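Local coordinates for protein acetone carboxylase alpha subunit (Xanthobacter autotrophicus Py2, PDB 5M45) that forms the alpha subunit of a bacterial carboxylase assembly, belongs to the hydantoinase B/oxoprolinase family and holds a manganese(II) ion, at residues 449-454 and 494-499; 265-270 and 367-372; 703-708 and 734-739; 404-409 and 432-437; 136-141 and 210-215. All blocks are in the same frame, centred on the assembly; numbering follows the deposited sequence.

Interaction 1 of 5, residues 449-454 and 494-499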
# COMPACT_ATOMS: atom_id res chain seq x y z
N GLU A 449 11.40 16.72 10.71
CA GLU A 449 11.14 15.65 9.74
C GLU A 449 9.79 14.99 10.03
O GLU A 449 9.31 15.00 11.15
CB GLU A 449 12.22 14.57 9.82
CG GLU A 449 13.57 15.07 9.34
CD GLU A 449 14.62 13.96 9.13
OE1 GLU A 449 15.57 14.23 8.30
OE2 GLU A 449 14.48 12.88 9.77
N ILE A 450 9.22 14.41 9.00
CA ILE A 450 8.04 13.59 9.11
C ILE A 450 8.38 12.40 10.01
O ILE A 450 9.45 11.78 9.86
CB ILE A 450 7.54 13.14 7.72
CG1 ILE A 450 7.01 14.36 6.93
CG2 ILE A 450 6.49 12.03 7.83
CD1 ILE A 450 6.67 14.08 5.48
N HIS A 451 7.46 12.07 10.92
CA HIS A 451 7.72 11.08 11.97
C HIS A 451 6.46 10.41 12.52
O HIS A 451 5.32 10.91 12.35
CB HIS A 451 8.48 11.82 13.11
CG HIS A 451 9.13 10.92 14.12
ND1 HIS A 451 10.09 9.98 13.79
CD2 HIS A 451 9.03 10.89 15.47
CE1 HIS A 451 10.54 9.40 14.89
NE2 HIS A 451 9.90 9.93 15.92
N ALA A 452 6.68 9.28 13.20
CA ALA A 452 5.67 8.62 14.02
C ALA A 452 6.35 8.04 15.26
O ALA A 452 7.55 7.81 15.27
CB ALA A 452 4.96 7.52 13.23
N VAL A 453 5.56 7.88 16.31
CA VAL A 453 6.02 7.28 17.57
C VAL A 453 5.18 6.03 17.93
O VAL A 453 4.01 5.89 17.50
CB VAL A 453 6.05 8.28 18.75
CG1 VAL A 453 6.94 9.46 18.40
CG2 VAL A 453 4.67 8.81 19.13
N ASN A 454 5.81 5.13 18.69
CA ASN A 454 5.17 3.92 19.17
C ASN A 454 5.97 3.41 20.37
O ASN A 454 6.92 2.64 20.20
CB ASN A 454 5.08 2.85 18.08
CG ASN A 454 4.17 1.68 18.48
OD1 ASN A 454 3.02 1.63 18.07
ND2 ASN A 454 4.69 0.74 19.27
N ALA A 494 13.87 9.95 20.36
CA ALA A 494 13.02 9.36 19.32
C ALA A 494 11.56 9.85 19.34
O ALA A 494 10.76 9.33 18.52
CB ALA A 494 13.05 7.84 19.46
N GLU A 495 11.20 10.80 20.21
CA GLU A 495 9.81 11.32 20.35
C GLU A 495 9.88 12.80 20.71
O GLU A 495 10.68 13.15 21.57
CB GLU A 495 9.05 10.58 21.48
CG GLU A 495 9.07 9.05 21.45
CD GLU A 495 8.59 8.36 22.74
OE1 GLU A 495 8.24 7.14 22.71
OE2 GLU A 495 8.59 9.01 23.82
N PRO A 496 9.01 13.66 20.14
CA PRO A 496 8.95 15.09 20.53
C PRO A 496 8.06 15.27 21.76
O PRO A 496 7.02 15.93 21.71
CB PRO A 496 8.37 15.76 19.28
CG PRO A 496 7.42 14.72 18.76
CD PRO A 496 8.10 13.39 19.01
N LEU A 497 8.52 14.68 22.87
CA LEU A 497 7.80 14.58 24.14
C LEU A 497 8.86 14.62 25.26
O LEU A 497 9.98 14.14 25.07
CB LEU A 497 7.04 13.22 24.27
CG LEU A 497 6.05 12.83 23.15
CD1 LEU A 497 5.60 11.38 23.35
CD2 LEU A 497 4.85 13.74 23.15
N VAL A 498 8.49 15.17 26.43
CA VAL A 498 9.33 15.09 27.63
C VAL A 498 8.60 14.48 28.81
O VAL A 498 7.40 14.66 28.99
CB VAL A 498 9.91 16.47 28.06
CG1 VAL A 498 10.87 16.99 26.98
CG2 VAL A 498 8.83 17.49 28.33
N TYR A 499 9.35 13.71 29.61
CA TYR A 499 8.84 13.09 30.83
C TYR A 499 8.63 14.08 31.98
O TYR A 499 9.54 14.80 32.37
CB TYR A 499 9.78 11.98 31.29
CG TYR A 499 9.73 10.70 30.48
CD1 TYR A 499 10.49 10.56 29.33
CD2 TYR A 499 8.93 9.64 30.88
CE1 TYR A 499 10.44 9.40 28.58
CE2 TYR A 499 8.84 8.49 30.14
CZ TYR A 499 9.61 8.36 28.98
OH TYR A 499 9.58 7.21 28.24
O HOH W 1 9.73 6.77 17.50
O HOH W 2 8.38 5.82 20.14
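H451 and A494 make the direct hydrogen bond of this contact. H451 NE2 donates to A494 O over 2.8 Å with an N-H...O angle of 163°. The acceptor sits at the ring edge, only 8° out of the imidazole plane, whereas the donor stands well above the plane of the A494 carbonyl. A chi1 of -166° puts CG of H451 anti to the backbone N.

Two waters add bridges. One donates to A494 O at 2.9 Å and, at a longer 3.3 Å, to A452 O, so A494 O receives two bonds. The other accepts from N454 N at 3.0 Å and donates to E495 OE1 at 2.9 Å; the second oxygen of that carboxylate is salt-bridged to R524.

Apolar contact centres on V453. Its CG1 lies 3.7 Å from E495 CG, the two side chains crossing at about a right angle, and 4.1 Å from P496 CD. W532 touches both V453 and P496.

P496, the centre of an inverse gamma turn, precedes strand 497-504; that strand and 450-454 are, within this chain, edge strands of two different antiparallel sheets. No backbone-to-backbone bond crosses between the segments, which implies that imidazole, water and methyl contacts, rather than strand pairing, tie strand 450-454 to the turn leading into strand 497-504.

Interaction 2 of 5, residues 265-270 and 367-372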
# COMPACT_ATOMS: atom_id res chain seq x y z
N TYR A 265 17.28 -32.30 10.78
CA TYR A 265 15.98 -32.95 11.01
C TYR A 265 15.85 -33.58 12.41
O TYR A 265 14.79 -33.49 13.04
CB TYR A 265 15.64 -33.93 9.86
CG TYR A 265 15.69 -33.21 8.53
CD1 TYR A 265 16.89 -33.05 7.87
CD2 TYR A 265 14.57 -32.63 7.98
CE1 TYR A 265 16.98 -32.35 6.66
CE2 TYR A 265 14.63 -31.92 6.78
CZ TYR A 265 15.85 -31.81 6.13
OH TYR A 265 15.94 -31.10 4.95
N GLU A 266 16.94 -34.18 12.92
CA GLU A 266 16.92 -34.77 14.26
C GLU A 266 16.60 -33.73 15.35
O GLU A 266 15.89 -34.06 16.30
CB GLU A 266 18.22 -35.49 14.60
CG GLU A 266 18.52 -36.74 13.76
CD GLU A 266 19.75 -37.52 14.23
OE1 GLU A 266 20.12 -37.41 15.44
OE2 GLU A 266 20.35 -38.27 13.38
N ALA A 267 17.11 -32.50 15.20
CA ALA A 267 16.90 -31.46 16.23
C ALA A 267 15.39 -31.14 16.43
O ALA A 267 14.95 -30.86 17.54
CB ALA A 267 17.70 -30.18 15.92
N VAL A 268 14.60 -31.25 15.35
CA VAL A 268 13.17 -31.00 15.41
C VAL A 268 12.46 -32.14 16.17
O VAL A 268 11.66 -31.89 17.12
CB VAL A 268 12.57 -30.83 13.98
CG1 VAL A 268 11.09 -30.47 14.06
CG2 VAL A 268 13.30 -29.78 13.16
N GLU A 269 12.75 -33.38 15.80
CA GLU A 269 12.14 -34.53 16.51
C GLU A 269 12.56 -34.55 18.00
O GLU A 269 11.75 -34.89 18.87
CB GLU A 269 12.47 -35.87 15.82
CG GLU A 269 12.11 -37.15 16.57
CD GLU A 269 10.63 -37.32 16.90
OE1 GLU A 269 9.77 -36.54 16.41
OE2 GLU A 269 10.32 -38.29 17.68
N HIS A 270 13.81 -34.19 18.28
CA HIS A 270 14.29 -34.04 19.68
C HIS A 270 13.40 -33.04 20.47
O HIS A 270 13.02 -33.28 21.62
CB HIS A 270 15.76 -33.62 19.63
CG HIS A 270 16.45 -33.55 20.96
ND1 HIS A 270 17.75 -33.13 21.08
CD2 HIS A 270 16.04 -33.84 22.22
CE1 HIS A 270 18.12 -33.17 22.34
NE2 HIS A 270 17.11 -33.60 23.06
N SER A 367 13.90 -25.48 29.13
CA SER A 367 15.21 -26.17 29.07
C SER A 367 15.28 -27.34 28.06
O SER A 367 16.23 -28.12 28.09
CB SER A 367 15.69 -26.59 30.50
OG SER A 367 14.78 -27.46 31.04
N GLU A 368 14.33 -27.42 27.12
CA GLU A 368 14.40 -28.36 26.02
C GLU A 368 14.84 -27.63 24.75
O GLU A 368 15.17 -26.42 24.77
CB GLU A 368 13.05 -29.05 25.80
CG GLU A 368 12.31 -29.54 27.04
CD GLU A 368 13.12 -30.38 27.97
OE1 GLU A 368 13.65 -31.41 27.53
OE2 GLU A 368 13.17 -30.02 29.19
N MET A 369 14.85 -28.34 23.63
CA MET A 369 15.12 -27.70 22.33
C MET A 369 13.99 -26.71 22.03
O MET A 369 12.80 -27.07 22.07
CB MET A 369 15.21 -28.73 21.20
CG MET A 369 16.37 -29.73 21.30
SD MET A 369 17.96 -28.91 21.09
CE MET A 369 18.04 -28.80 19.31
N ILE A 370 14.37 -25.47 21.72
CA ILE A 370 13.41 -24.40 21.39
C ILE A 370 13.40 -24.27 19.84
O ILE A 370 14.26 -23.60 19.24
CB ILE A 370 13.83 -23.08 22.07
CG1 ILE A 370 14.01 -23.27 23.58
CG2 ILE A 370 12.86 -21.95 21.74
CD1 ILE A 370 12.78 -23.66 24.33
N ASN A 371 12.42 -24.95 19.23
CA ASN A 371 12.26 -25.02 17.80
C ASN A 371 10.84 -25.54 17.46
O ASN A 371 10.01 -25.64 18.37
CB ASN A 371 13.39 -25.85 17.16
CG ASN A 371 13.43 -27.31 17.61
OD1 ASN A 371 12.41 -27.89 17.99
ND2 ASN A 371 14.61 -27.93 17.53
N ASP A 372 10.57 -25.89 16.20
CA ASP A 372 9.22 -26.30 15.77
C ASP A 372 8.75 -27.68 16.26
O ASP A 372 7.57 -28.01 16.09
CB ASP A 372 9.09 -26.21 14.23
CG ASP A 372 9.01 -24.78 13.73
OD1 ASP A 372 8.62 -23.86 14.54
OD2 ASP A 372 9.35 -24.49 12.55
O HOH W 3 14.03 -31.17 23.46
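V268 and D372 bring their CA atoms to 6.1 Å and H270 and M369 theirs to 6.9 Å, so the loop 367-372 runs against helix 257-282 where the helix is kinked, the N of V268 lacking its bond to the turn before. N371 makes the polar link: ND2 donates to A267 O at 2.9 Å with an N-H...O angle of 158°. The oxygen lies near the amide plane of N371, but the donor rises steeply above the A267 carbonyl plane. The same ND2 also reaches L102 O. N371 OD1 accepts from G373 N, capping the helix start, and the loop passes into the short helix 373-376, which supplies A375 and Y376 to the pocket of the bound 3,6,9,12,15-pentaoxaheptadecan-1-ol. The side chain of D372 is itself about 4 Å from that ligand, and its OD2 accepts from S101 N.

M369 carries the apolar part. Its CG sits over one face of the H270 imidazole, 3.9 Å from the centroid and 18° off the normal, a CH-pi contact displaced toward the rim. SD lies 4.7 Å from the centroid of the H270 ring, obliquely, and the bent chain brings CE to 3.7 Å from A267 CB. H270 ND1 is hydrogen-bonded to Y57 OH. A water completes the join, donating to H270 O and accepting from M369 N, each at 3.0 Å.

Interaction 3 of 5, residues 703-708 and 734-739. Unlike the reference sequence in segment 734-739: D737 (reference Ser).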
# COMPACT_ATOMS: atom_id res chain seq x y z
N GLU A 703 -33.92 -15.60 33.38
CA GLU A 703 -35.01 -14.70 33.04
C GLU A 703 -34.55 -13.56 32.12
O GLU A 703 -35.24 -13.21 31.15
CB GLU A 703 -35.72 -14.12 34.29
CG GLU A 703 -36.77 -13.06 33.90
CD GLU A 703 -37.51 -12.42 35.08
OE1 GLU A 703 -37.10 -12.58 36.29
OE2 GLU A 703 -38.55 -11.73 34.78
N LYS A 704 -33.39 -12.98 32.42
CA LYS A 704 -32.83 -11.94 31.57
C LYS A 704 -32.46 -12.44 30.17
O LYS A 704 -32.69 -11.73 29.19
CB LYS A 704 -31.60 -11.31 32.22
CG LYS A 704 -31.98 -10.57 33.47
CD LYS A 704 -30.80 -9.86 34.09
CE LYS A 704 -31.25 -9.25 35.38
NZ LYS A 704 -30.07 -8.84 36.14
N ILE A 705 -31.90 -13.65 30.09
CA ILE A 705 -31.55 -14.24 28.79
C ILE A 705 -32.83 -14.44 27.95
O ILE A 705 -32.88 -14.05 26.77
CB ILE A 705 -30.82 -15.59 28.95
CG1 ILE A 705 -29.45 -15.38 29.63
CG2 ILE A 705 -30.66 -16.28 27.58
CD1 ILE A 705 -28.81 -16.65 30.18
N LEU A 706 -33.87 -15.02 28.57
CA LEU A 706 -35.15 -15.21 27.87
C LEU A 706 -35.73 -13.87 27.37
O LEU A 706 -36.27 -13.81 26.28
CB LEU A 706 -36.15 -15.94 28.77
CG LEU A 706 -35.89 -17.42 29.04
CD1 LEU A 706 -36.78 -17.87 30.19
CD2 LEU A 706 -36.16 -18.24 27.80
N ALA A 707 -35.60 -12.81 28.17
CA ALA A 707 -36.08 -11.48 27.78
C ALA A 707 -35.12 -10.68 26.86
O ALA A 707 -35.42 -9.56 26.47
CB ALA A 707 -36.40 -10.66 29.03
N LYS A 708 -33.97 -11.24 26.51
CA LYS A 708 -32.93 -10.54 25.73
C LYS A 708 -32.41 -9.24 26.37
O LYS A 708 -32.07 -8.28 25.70
CB LYS A 708 -33.38 -10.40 24.28
CG LYS A 708 -33.46 -11.80 23.66
CD LYS A 708 -34.06 -11.82 22.30
CE LYS A 708 -34.41 -13.26 21.97
NZ LYS A 708 -35.20 -13.27 20.74
N THR A 734 -28.44 -25.86 26.77
CA THR A 734 -28.57 -26.90 27.77
C THR A 734 -28.31 -26.34 29.18
O THR A 734 -29.06 -26.62 30.10
CB THR A 734 -27.59 -28.08 27.50
OG1 THR A 734 -27.88 -28.63 26.22
CG2 THR A 734 -27.76 -29.19 28.50
N PHE A 735 -27.24 -25.56 29.31
CA PHE A 735 -26.85 -25.02 30.60
C PHE A 735 -27.98 -24.15 31.19
O PHE A 735 -28.29 -24.26 32.37
CB PHE A 735 -25.55 -24.20 30.56
CG PHE A 735 -25.17 -23.67 31.92
CD1 PHE A 735 -24.48 -24.47 32.84
CD2 PHE A 735 -25.62 -22.40 32.33
CE1 PHE A 735 -24.20 -24.01 34.10
CE2 PHE A 735 -25.34 -21.93 33.59
CZ PHE A 735 -24.63 -22.74 34.49
N TRP A 736 -28.55 -23.28 30.34
CA TRP A 736 -29.61 -22.35 30.76
C TRP A 736 -31.05 -22.88 30.58
O TRP A 736 -32.03 -22.15 30.82
CB TRP A 736 -29.44 -21.01 30.03
CG TRP A 736 -28.23 -20.23 30.46
CD1 TRP A 736 -27.15 -19.89 29.69
CD2 TRP A 736 -27.99 -19.66 31.76
NE1 TRP A 736 -26.26 -19.17 30.42
CE2 TRP A 736 -26.75 -19.00 31.70
CE3 TRP A 736 -28.71 -19.65 32.96
CZ2 TRP A 736 -26.19 -18.32 32.81
CZ3 TRP A 736 -28.15 -18.97 34.06
CH2 TRP A 736 -26.91 -18.33 33.98
N ASP A 737 -31.17 -24.15 30.18
CA ASP A 737 -32.49 -24.82 30.00
C ASP A 737 -33.42 -23.99 29.11
O ASP A 737 -34.56 -23.70 29.49
CB ASP A 737 -33.07 -25.13 31.37
CG ASP A 737 -34.34 -25.97 31.33
OD1 ASP A 737 -34.45 -26.86 30.47
OD2 ASP A 737 -35.24 -25.75 32.19
N LEU A 738 -32.93 -23.56 27.96
CA LEU A 738 -33.70 -22.67 27.06
C LEU A 738 -34.57 -23.50 26.11
O LEU A 738 -34.12 -24.50 25.60
CB LEU A 738 -32.80 -21.73 26.26
CG LEU A 738 -31.86 -20.87 27.14
CD1 LEU A 738 -30.85 -20.12 26.30
CD2 LEU A 738 -32.65 -19.89 28.00
N PRO A 739 -35.82 -23.06 25.86
CA PRO A 739 -36.65 -23.75 24.90
C PRO A 739 -36.18 -23.50 23.44
O PRO A 739 -35.53 -22.49 23.16
CB PRO A 739 -38.01 -23.10 25.12
CG PRO A 739 -37.69 -21.70 25.50
CD PRO A 739 -36.46 -21.83 26.35
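I705 and W736 both place their first side-chain branch, CG1 and CG respectively, anti to the carbonyl carbon (chi1 -65° for I705), and an extended chi2 of 164° sends I705 CD1 onward to the indole. That methyl stands over the five-membered ring, 3.4 Å from its centroid and only 6° off the normal, a CH-pi contact with the side chains crossing at about a right angle. F735 CD2 lies over the opposite face, 3.6 Å above the plane, which sandwiches the indole between aliphatic and aromatic carbon.

The second cluster is aliphatic. I705 CG2 is 4.1 Å from L738 CD1. L706 and L738 slide past each other in opposite directions, their CD2 atoms 3.9 Å apart, and L706 CD2 is equally 3.9 Å from P739 CD.

Both segments contain a helix C-terminus closed by a Schellman motif, at K708 and at D737, the latter differing from the reference sequence. R702, one turn before L706, hydrogen-bonds through NE to W736 O and through NH2 to D737 O. The contact thus joins the ends of helices 694-706 and 726-735, with helix 712-724 between them in the chain; F732 of the later helix touches I705 and L738, and the chain of a different protein of the assembly packs on I705 and W736.

Interaction 4 of 5, residues 404-409 and 432-437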
# COMPACT_ATOMS: atom_id res chain seq x y z
N LEU A 404 -5.13 -11.40 20.52
CA LEU A 404 -4.21 -12.52 20.79
C LEU A 404 -3.80 -12.66 22.27
O LEU A 404 -3.94 -13.73 22.86
CB LEU A 404 -2.93 -12.40 19.92
CG LEU A 404 -3.06 -12.60 18.39
CD1 LEU A 404 -1.75 -12.27 17.68
CD2 LEU A 404 -3.47 -14.03 18.04
N VAL A 405 -3.32 -11.55 22.87
CA VAL A 405 -2.82 -11.59 24.27
C VAL A 405 -3.96 -11.83 25.27
O VAL A 405 -3.72 -12.34 26.39
CB VAL A 405 -2.01 -10.33 24.67
CG1 VAL A 405 -0.89 -10.06 23.69
CG2 VAL A 405 -2.90 -9.11 24.82
N SER A 406 -5.20 -11.49 24.85
CA SER A 406 -6.38 -11.62 25.68
C SER A 406 -6.95 -13.07 25.64
O SER A 406 -7.62 -13.49 26.58
CB SER A 406 -7.46 -10.62 25.20
OG SER A 406 -7.07 -9.26 25.36
N ALA A 407 -6.67 -13.82 24.58
CA ALA A 407 -7.00 -15.25 24.49
C ALA A 407 -5.94 -16.15 25.11
O ALA A 407 -6.28 -17.13 25.78
CB ALA A 407 -7.23 -15.63 23.04
N TRP A 408 -4.65 -15.83 24.95
CA TRP A 408 -3.57 -16.69 25.46
C TRP A 408 -3.51 -16.76 27.00
O TRP A 408 -3.14 -17.81 27.56
CB TRP A 408 -2.20 -16.29 24.92
CG TRP A 408 -2.01 -16.38 23.42
CD1 TRP A 408 -2.57 -17.28 22.58
CD2 TRP A 408 -1.19 -15.52 22.61
NE1 TRP A 408 -2.17 -17.03 21.27
CE2 TRP A 408 -1.33 -15.95 21.28
CE3 TRP A 408 -0.36 -14.43 22.89
CZ2 TRP A 408 -0.66 -15.32 20.22
CZ3 TRP A 408 0.32 -13.82 21.83
CH2 TRP A 408 0.15 -14.26 20.52
N THR A 409 -3.87 -15.68 27.67
CA THR A 409 -3.77 -15.61 29.14
C THR A 409 -4.53 -16.74 29.87
O THR A 409 -4.05 -17.27 30.86
CB THR A 409 -4.15 -14.21 29.68
OG1 THR A 409 -3.75 -14.07 31.06
CG2 THR A 409 -5.63 -13.94 29.53
N ASN A 432 -0.73 -13.90 31.87
CA ASN A 432 -0.11 -12.67 31.38
C ASN A 432 -1.06 -11.46 31.41
O ASN A 432 -2.29 -11.60 31.20
CB ASN A 432 0.51 -12.86 29.98
CG ASN A 432 -0.52 -13.26 28.91
OD1 ASN A 432 -0.79 -14.45 28.73
ND2 ASN A 432 -1.08 -12.27 28.21
N ALA A 433 -0.47 -10.28 31.66
CA ALA A 433 -1.16 -9.01 31.54
C ALA A 433 -1.59 -8.75 30.11
O ALA A 433 -0.98 -9.28 29.17
CB ALA A 433 -0.25 -7.88 31.97
N ASN A 434 -2.59 -7.92 29.95
CA ASN A 434 -2.83 -7.28 28.66
C ASN A 434 -1.65 -6.31 28.36
O ASN A 434 -1.31 -5.46 29.21
CB ASN A 434 -4.17 -6.52 28.66
CG ASN A 434 -4.63 -6.14 27.27
OD1 ASN A 434 -4.12 -5.19 26.66
ND2 ASN A 434 -5.60 -6.88 26.75
N THR A 435 -1.02 -6.48 27.20
CA THR A 435 0.18 -5.71 26.85
C THR A 435 -0.22 -4.36 26.19
O THR A 435 -0.33 -4.28 24.95
CB THR A 435 1.12 -6.53 25.94
OG1 THR A 435 0.50 -6.75 24.66
CG2 THR A 435 1.48 -7.81 26.57
N SER A 436 -0.50 -3.37 27.02
CA SER A 436 -0.98 -2.02 26.59
C SER A 436 -0.85 -1.08 27.80
O SER A 436 -0.54 -1.57 28.89
CB SER A 436 -2.43 -2.12 26.09
OG SER A 436 -3.36 -2.41 27.15
N ASN A 437 -1.04 0.24 27.70
CA ASN A 437 -1.32 1.08 26.50
C ASN A 437 -0.14 1.21 25.55
O ASN A 437 0.99 1.18 25.99
CB ASN A 437 -1.68 2.49 26.99
CG ASN A 437 -2.02 3.45 25.83
OD1 ASN A 437 -3.06 3.30 25.16
ND2 ASN A 437 -1.18 4.47 25.65
O HOH W 4 -4.28 -10.63 28.85
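N432 and the helical residues V405 and T409 form the polar first shell. N432 ND2 donates to V405 O at 3.2 Å with an N-H...O angle of 158°, and in return T409 OG1 donates to N432 O at 2.9 Å, in the carbonyl plane on a lone pair. OG1 is anti to the backbone N of T409 (chi1 -167°), which directs it at the loop. A water donates to both V405 O, at 3.0 Å, and N432 O, at 3.2 Å, giving each carbonyl a second donor. Beside this, V405 points its methyls at the loop: CG1 is 3.7 Å from T435 OG1 and CG2 4.0 Å from N434 ND2.

The chain leaves helix 401-422 and doubles back, so that loop 432-437 lies over an early part of the same helix, near the centre of the chain. The loop makes an inverse gamma turn centred on T435, whose side chain is about 10 Å from the manganese ion.

Further out, N432 ND2 also donates to A433 O, which ties the amide to the backbone of the following residue. N434 OD1 accepts from S436 OG at 2.9 Å while N434 ND2 is hydrogen-bonded to S544 OG, and T435 OG1 is hydrogen-bonded to W479 NE1. S406 OG turns back to H402 O.

Interaction 5 of 5, residues 136-141 and 210-215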
# COMPACT_ATOMS: atom_id res chain seq x y z
N LYS A 136 22.42 -16.44 -2.91
CA LYS A 136 22.61 -14.97 -2.71
C LYS A 136 21.35 -14.10 -2.96
O LYS A 136 21.44 -12.87 -2.97
CB LYS A 136 23.82 -14.46 -3.49
CG LYS A 136 25.12 -15.19 -3.18
CD LYS A 136 26.25 -14.38 -3.82
CE LYS A 136 27.55 -15.14 -3.78
NZ LYS A 136 27.94 -15.40 -2.36
N ASP A 137 20.19 -14.73 -3.21
CA ASP A 137 18.94 -13.99 -3.26
C ASP A 137 18.59 -13.43 -1.86
O ASP A 137 19.04 -13.96 -0.85
CB ASP A 137 17.79 -14.87 -3.78
CG ASP A 137 17.80 -15.02 -5.29
OD1 ASP A 137 18.59 -14.35 -6.01
OD2 ASP A 137 16.96 -15.80 -5.78
N ILE A 138 17.81 -12.35 -1.85
CA ILE A 138 17.21 -11.79 -0.63
C ILE A 138 15.69 -11.65 -0.81
O ILE A 138 15.23 -11.00 -1.76
CB ILE A 138 17.80 -10.39 -0.31
CG1 ILE A 138 19.32 -10.47 -0.16
CG2 ILE A 138 17.21 -9.84 1.00
CD1 ILE A 138 20.00 -9.07 -0.04
N PHE A 139 14.92 -12.27 0.11
CA PHE A 139 13.47 -12.16 0.15
C PHE A 139 13.02 -11.27 1.31
O PHE A 139 13.66 -11.25 2.36
CB PHE A 139 12.79 -13.57 0.20
CG PHE A 139 13.01 -14.40 -1.03
CD1 PHE A 139 12.15 -14.32 -2.12
CD2 PHE A 139 14.09 -15.29 -1.12
CE1 PHE A 139 12.36 -15.08 -3.27
CE2 PHE A 139 14.32 -16.05 -2.27
CZ PHE A 139 13.46 -15.95 -3.35
N CYS A 140 11.95 -10.51 1.12
CA CYS A 140 11.33 -9.75 2.19
C CYS A 140 9.85 -10.09 2.26
O CYS A 140 9.21 -10.31 1.23
CB CYS A 140 11.57 -8.25 1.98
SG CYS A 140 10.95 -7.16 3.29
N ASN A 141 9.29 -10.12 3.46
CA ASN A 141 7.88 -10.49 3.66
C ASN A 141 7.31 -9.93 4.95
O ASN A 141 8.03 -9.83 5.96
CB ASN A 141 7.79 -12.04 3.71
CG ASN A 141 6.40 -12.54 4.00
OD1 ASN A 141 5.51 -12.50 3.14
ND2 ASN A 141 6.18 -12.97 5.23
N ASP A 210 23.48 -10.73 -3.27
CA ASP A 210 23.69 -10.05 -1.98
C ASP A 210 23.44 -8.54 -2.03
O ASP A 210 23.88 -7.82 -1.14
CB ASP A 210 25.09 -10.40 -1.38
CG ASP A 210 25.16 -11.84 -0.80
OD1 ASP A 210 24.14 -12.58 -0.74
OD2 ASP A 210 26.27 -12.24 -0.39
N THR A 211 22.72 -8.07 -3.04
CA THR A 211 22.58 -6.64 -3.32
C THR A 211 21.10 -6.29 -3.47
O THR A 211 20.40 -6.90 -4.30
CB THR A 211 23.32 -6.24 -4.60
OG1 THR A 211 24.66 -6.70 -4.52
CG2 THR A 211 23.35 -4.72 -4.78
N LEU A 212 20.62 -5.30 -2.68
CA LEU A 212 19.22 -4.87 -2.78
C LEU A 212 18.89 -4.12 -4.09
O LEU A 212 19.69 -3.31 -4.57
CB LEU A 212 18.85 -4.02 -1.55
CG LEU A 212 18.84 -4.79 -0.22
CD1 LEU A 212 18.71 -3.82 0.91
CD2 LEU A 212 17.70 -5.78 -0.12
N PHE A 213 17.73 -4.38 -4.65
CA PHE A 213 17.32 -3.73 -5.91
C PHE A 213 16.87 -2.29 -5.63
O PHE A 213 16.11 -2.03 -4.69
CB PHE A 213 16.15 -4.47 -6.59
CG PHE A 213 16.39 -5.92 -6.94
CD1 PHE A 213 17.57 -6.34 -7.52
CD2 PHE A 213 15.38 -6.87 -6.77
CE1 PHE A 213 17.77 -7.68 -7.89
CE2 PHE A 213 15.57 -8.21 -7.13
CZ PHE A 213 16.78 -8.61 -7.69
N ARG A 214 17.26 -1.37 -6.51
CA ARG A 214 16.96 0.05 -6.33
C ARG A 214 15.43 0.36 -6.41
O ARG A 214 14.96 1.25 -5.69
CB ARG A 214 17.71 0.90 -7.36
CG ARG A 214 17.79 2.37 -6.98
CD ARG A 214 18.28 3.26 -8.08
NE ARG A 214 19.51 2.84 -8.74
CZ ARG A 214 20.76 3.11 -8.37
NH1 ARG A 214 21.78 2.69 -9.12
NH2 ARG A 214 21.02 3.77 -7.24
N ASP A 215 14.68 -0.33 -7.28
CA ASP A 215 13.23 -0.11 -7.38
C ASP A 215 12.54 -0.42 -6.05
O ASP A 215 11.66 0.35 -5.62
CB ASP A 215 12.55 -0.85 -8.57
CG ASP A 215 12.88 -2.35 -8.65
OD1 ASP A 215 13.98 -2.75 -8.22
OD2 ASP A 215 12.03 -3.13 -9.16
O HOH W 5 21.52 -13.00 0.24
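K136 lays its aliphatic stem across the carboxylate of D210, with CB 3.3 Å from D210 OD1 and CD 4.0 Å from D210 OD2. Its NZ ends 4.1 Å from D210 OD2, beyond salt-bridge range; the true ionic partner of that oxygen is R245. The backbones bond directly nearby: D210 N donates to K136 O at 3.0 Å with an N-H...O angle of 164°, in the carbonyl plane on a lone pair. D210 lies in the tight connection of the beta-hairpin formed by strands 204-208 and 211-212, and 204-208 also pairs with 138-141, so the contact reaches across a strand of the antiparallel sheet. There I138 CD1 meets L212 CD2 at 4.0 Å, the side chains crossing at about a right angle beside V206. A water donates to D137 O at 2.9 Å and to D210 OD1 at 2.8 Å. L212 O and R214 N hydrogen-bond to N130, and R214 forms a salt bridge with D767, both residues of the second copy of this protein.

In the fold
From the N terminus, interaction 5 comes first, closing 68 residues of strand and loop within the seven-stranded sheet. Interaction 2 follows, bringing helix 257-282 against the loop before helix 373-376 after a 96-residue excursion. Interaction 4 closes 22 residues, the rest of helix 401-422 and the turn back, and interaction 1, closing 39, links strand 450-454 to the turn into strand 497-504. Interaction 3 comes last, between the ends of helices 694-706 and 726-735, late in the chain. All five are in series: none nests within, crosses or touches another. Interactions 1 and 4 approach most closely, about 8 Å between nearest atoms; interactions 3 and 5 are farthest apart, about 60 Å between centres, on opposite sides of the chain's centre.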